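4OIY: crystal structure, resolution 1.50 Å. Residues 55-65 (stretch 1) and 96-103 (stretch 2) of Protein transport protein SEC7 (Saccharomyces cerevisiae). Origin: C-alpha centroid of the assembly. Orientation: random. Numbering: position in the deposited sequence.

Stretch 1, residues 55-65: DMAAVGDYLGE
Stretch 2 96-103: LQSFRLPG

A helix can bind an irregular segment with one direct hydrogen bond, helped here by a glycine on its flank and by bridging waters; this pair from SEC7 is an example. Met56 begins a helix that continues through Leu63 (phi near -65, psi between -26 and -48), and Gly64 follows at -89/-6. Asp55, chi1 t, caps the N-terminus: Asp55 OD1 accepts from Ala58 N at 3.0 Å and, weakly, from Ala57 N at 3.0 Å. Stretch 2 runs extended from Phe99 (-163/164) through Arg100 (-96/124) and Leu101 (-58/136) to Pro102 (-65/177). In register, CA atoms of Met56 and Phe99 lie 4.5 Å apart, those of Gly60 and Arg100 4.9 Å, and those of Asp61 and Pro102 5.7 Å.

The single direct hydrogen bond joins the backbones: Arg100 N donates to Met56 O at 3.0 Å, nearly linear at 168°. Met56 O also accepts from Gly60 N within the helix (3.0 Å), so it serves two donors. One turn on, Gly60 CA makes a CA-H...O contact with Arg100 O at 3.3 Å. Glycine suits this site because an ideal CB on Gly60 would fall 1.8 Å from Arg100 O, a clash.

Arg100 (chi1 t, chi2 t, chi3 p) lays one guanidinium face over Ala57, with Arg100 NE 3.4 Å from Ala57 CB. Arg100 NH2 stays 4.4 Å from Asp61 OD1, beyond a salt bridge, and water bridges the two residues. Water 1 accepts from Arg100 NE (2.9 Å) and lies 2.7 Å from Asp61 OD1 and 2.8 Å from Arg100 O; water 2 accepts from Arg100 NH2 (2.9 Å) and donates to Asp61 OD1 (2.7 Å).

The contact buries 470 Å² in total. In its apolar part, Phe99 CB lies 4.1 Å from Val59 CG1, and the chi1 p rotamer sets the ring obliquely by Gly60, with Phe99 CD2 3.9 Å from Gly60 CA. Pro102 CG sits 4.1 Å from Gly64 CA, where an ideal CB would clash. Met56 (m, t, m) lies over the backbone of stretch 2, Met56 SD 3.4 Å from Gln97 O.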

# COMPACT_ATOMS: atom_id res chain seq x y z
N ASP A 55 7.51 7.44 -9.82
CA ASP A 55 8.30 7.38 -8.60
C ASP A 55 7.37 6.95 -7.45
O ASP A 55 6.36 7.58 -7.20
CB ASP A 55 8.93 8.74 -8.32
CG ASP A 55 9.83 8.72 -7.14
OD1 ASP A 55 9.31 8.79 -6.01
OD2 ASP A 55 11.07 8.63 -7.32
N MET A 56 7.72 5.86 -6.78
CA MET A 56 6.84 5.31 -5.75
C MET A 56 6.64 6.24 -4.58
O MET A 56 5.59 6.21 -3.94
CB MET A 56 7.36 3.96 -5.27
CG MET A 56 7.22 2.91 -6.35
SD MET A 56 7.10 1.29 -5.62
CE MET A 56 8.79 1.10 -5.08
N ALA A 57 7.64 7.06 -4.29
CA ALA A 57 7.51 8.05 -3.23
C ALA A 57 6.59 9.19 -3.65
O ALA A 57 5.78 9.66 -2.86
CB ALA A 57 8.86 8.59 -2.80
N ALA A 58 6.70 9.62 -4.91
CA ALA A 58 5.79 10.63 -5.42
C ALA A 58 4.35 10.11 -5.41
O ALA A 58 3.43 10.83 -5.02
CB ALA A 58 6.20 11.06 -6.82
N VAL A 59 4.15 8.86 -5.81
CA VAL A 59 2.81 8.26 -5.80
C VAL A 59 2.27 8.19 -4.38
O VAL A 59 1.13 8.56 -4.12
CB VAL A 59 2.82 6.85 -6.46
CG1 VAL A 59 1.48 6.15 -6.26
CG2 VAL A 59 3.15 6.95 -7.95
N GLY A 60 3.09 7.70 -3.44
CA GLY A 60 2.63 7.56 -2.07
C GLY A 60 2.27 8.89 -1.45
O GLY A 60 1.27 9.02 -0.74
N ASP A 61 3.09 9.90 -1.71
CA ASP A 61 2.83 11.23 -1.16
C ASP A 61 1.55 11.81 -1.76
O ASP A 61 0.77 12.45 -1.06
CB ASP A 61 4.04 12.14 -1.39
CG ASP A 61 5.17 11.88 -0.39
OD1 ASP A 61 5.13 10.90 0.37
OD2 ASP A 61 6.11 12.70 -0.36
N TYR A 62 1.31 11.56 -3.04
CA TYR A 62 0.11 12.03 -3.73
C TYR A 62 -1.14 11.36 -3.15
O TYR A 62 -2.12 12.02 -2.84
CB TYR A 62 0.24 11.75 -5.22
CG TYR A 62 -0.93 12.14 -6.09
CD1 TYR A 62 -1.39 13.45 -6.13
CD2 TYR A 62 -1.54 11.21 -6.92
CE1 TYR A 62 -2.44 13.81 -6.96
CE2 TYR A 62 -2.59 11.56 -7.75
CZ TYR A 62 -3.04 12.86 -7.75
OH TYR A 62 -4.08 13.21 -8.58
N LEU A 63 -1.09 10.04 -2.99
CA LEU A 63 -2.20 9.30 -2.42
C LEU A 63 -2.43 9.64 -0.95
O LEU A 63 -3.55 9.49 -0.44
CB LEU A 63 -1.96 7.80 -2.54
CG LEU A 63 -1.91 7.23 -3.96
CD1 LEU A 63 -1.59 5.75 -3.86
CD2 LEU A 63 -3.21 7.48 -4.72
N GLY A 64 -1.37 10.08 -0.28
CA GLY A 64 -1.41 10.37 1.15
C GLY A 64 -1.83 11.77 1.53
O GLY A 64 -1.98 12.05 2.71
N GLU A 65 -2.01 12.66 0.55
CA GLU A 65 -2.33 14.06 0.85
C GLU A 65 -3.60 14.13 1.69
O GLU A 65 -4.56 13.40 1.45
CB GLU A 65 -2.54 14.88 -0.44
CG GLU A 65 -1.34 15.00 -1.37
CD GLU A 65 -0.23 15.92 -0.88
OE1 GLU A 65 -0.43 16.66 0.12
OE2 GLU A 65 0.86 15.91 -1.50
N LEU A 96 1.91 -2.86 -0.47
CA LEU A 96 2.99 -1.97 -0.03
C LEU A 96 4.16 -1.87 -1.00
O LEU A 96 4.95 -0.94 -0.91
CB LEU A 96 3.51 -2.37 1.35
CG LEU A 96 2.52 -2.24 2.51
CD1 LEU A 96 3.18 -2.70 3.80
CD2 LEU A 96 1.99 -0.82 2.65
N GLN A 97 4.27 -2.81 -1.94
CA GLN A 97 5.32 -2.74 -2.95
C GLN A 97 4.89 -1.88 -4.15
O GLN A 97 5.66 -1.72 -5.12
CB GLN A 97 5.72 -4.16 -3.39
CG GLN A 97 6.47 -4.92 -2.30
CD GLN A 97 6.93 -6.30 -2.73
OE1 GLN A 97 6.47 -6.85 -3.73
NE2 GLN A 97 7.86 -6.88 -1.97
N SER A 98 3.68 -1.32 -4.10
CA SER A 98 3.16 -0.47 -5.19
C SER A 98 3.29 1.04 -4.96
O SER A 98 3.02 1.83 -5.88
CB SER A 98 1.69 -0.81 -5.47
OG SER A 98 0.82 -0.32 -4.45
N PHE A 99 3.67 1.46 -3.76
CA PHE A 99 3.89 2.87 -3.42
C PHE A 99 4.70 2.93 -2.12
O PHE A 99 4.82 1.93 -1.41
CB PHE A 99 2.55 3.59 -3.23
CG PHE A 99 1.81 3.15 -2.00
CD1 PHE A 99 1.08 1.98 -1.99
CD2 PHE A 99 1.85 3.91 -0.85
CE1 PHE A 99 0.41 1.56 -0.85
CE2 PHE A 99 1.19 3.51 0.29
CZ PHE A 99 0.46 2.33 0.30
N ARG A 100 5.27 4.09 -1.82
CA ARG A 100 5.92 4.31 -0.53
C ARG A 100 4.98 4.98 0.45
O ARG A 100 4.45 6.05 0.18
CB ARG A 100 7.16 5.19 -0.71
CG ARG A 100 7.99 5.32 0.56
CD ARG A 100 9.20 6.21 0.37
NE ARG A 100 8.89 7.63 0.51
CZ ARG A 100 9.80 8.60 0.53
NH1 ARG A 100 11.09 8.33 0.38
NH2 ARG A 100 9.41 9.86 0.67
N LEU A 101 4.78 4.35 1.61
CA LEU A 101 3.98 4.95 2.66
C LEU A 101 4.59 6.30 3.06
O LEU A 101 5.81 6.39 3.20
CB LEU A 101 3.91 4.05 3.91
CG LEU A 101 2.90 2.90 3.88
CD1 LEU A 101 3.19 1.95 5.02
CD2 LEU A 101 1.47 3.39 3.96
N PRO A 102 3.73 7.33 3.22
CA PRO A 102 4.19 8.61 3.77
C PRO A 102 4.67 8.49 5.20
O PRO A 102 4.55 7.42 5.82
CB PRO A 102 2.94 9.49 3.74
CG PRO A 102 2.04 8.86 2.74
CD PRO A 102 2.33 7.40 2.79
N GLY A 103 5.16 9.60 5.72
CA GLY A 103 5.77 9.64 7.03
C GLY A 103 4.80 9.75 8.18
O GLY A 103 4.95 9.05 9.18
O HOH W 1 6.08 8.34 0.25
O HOH W 2 7.13 10.72 2.23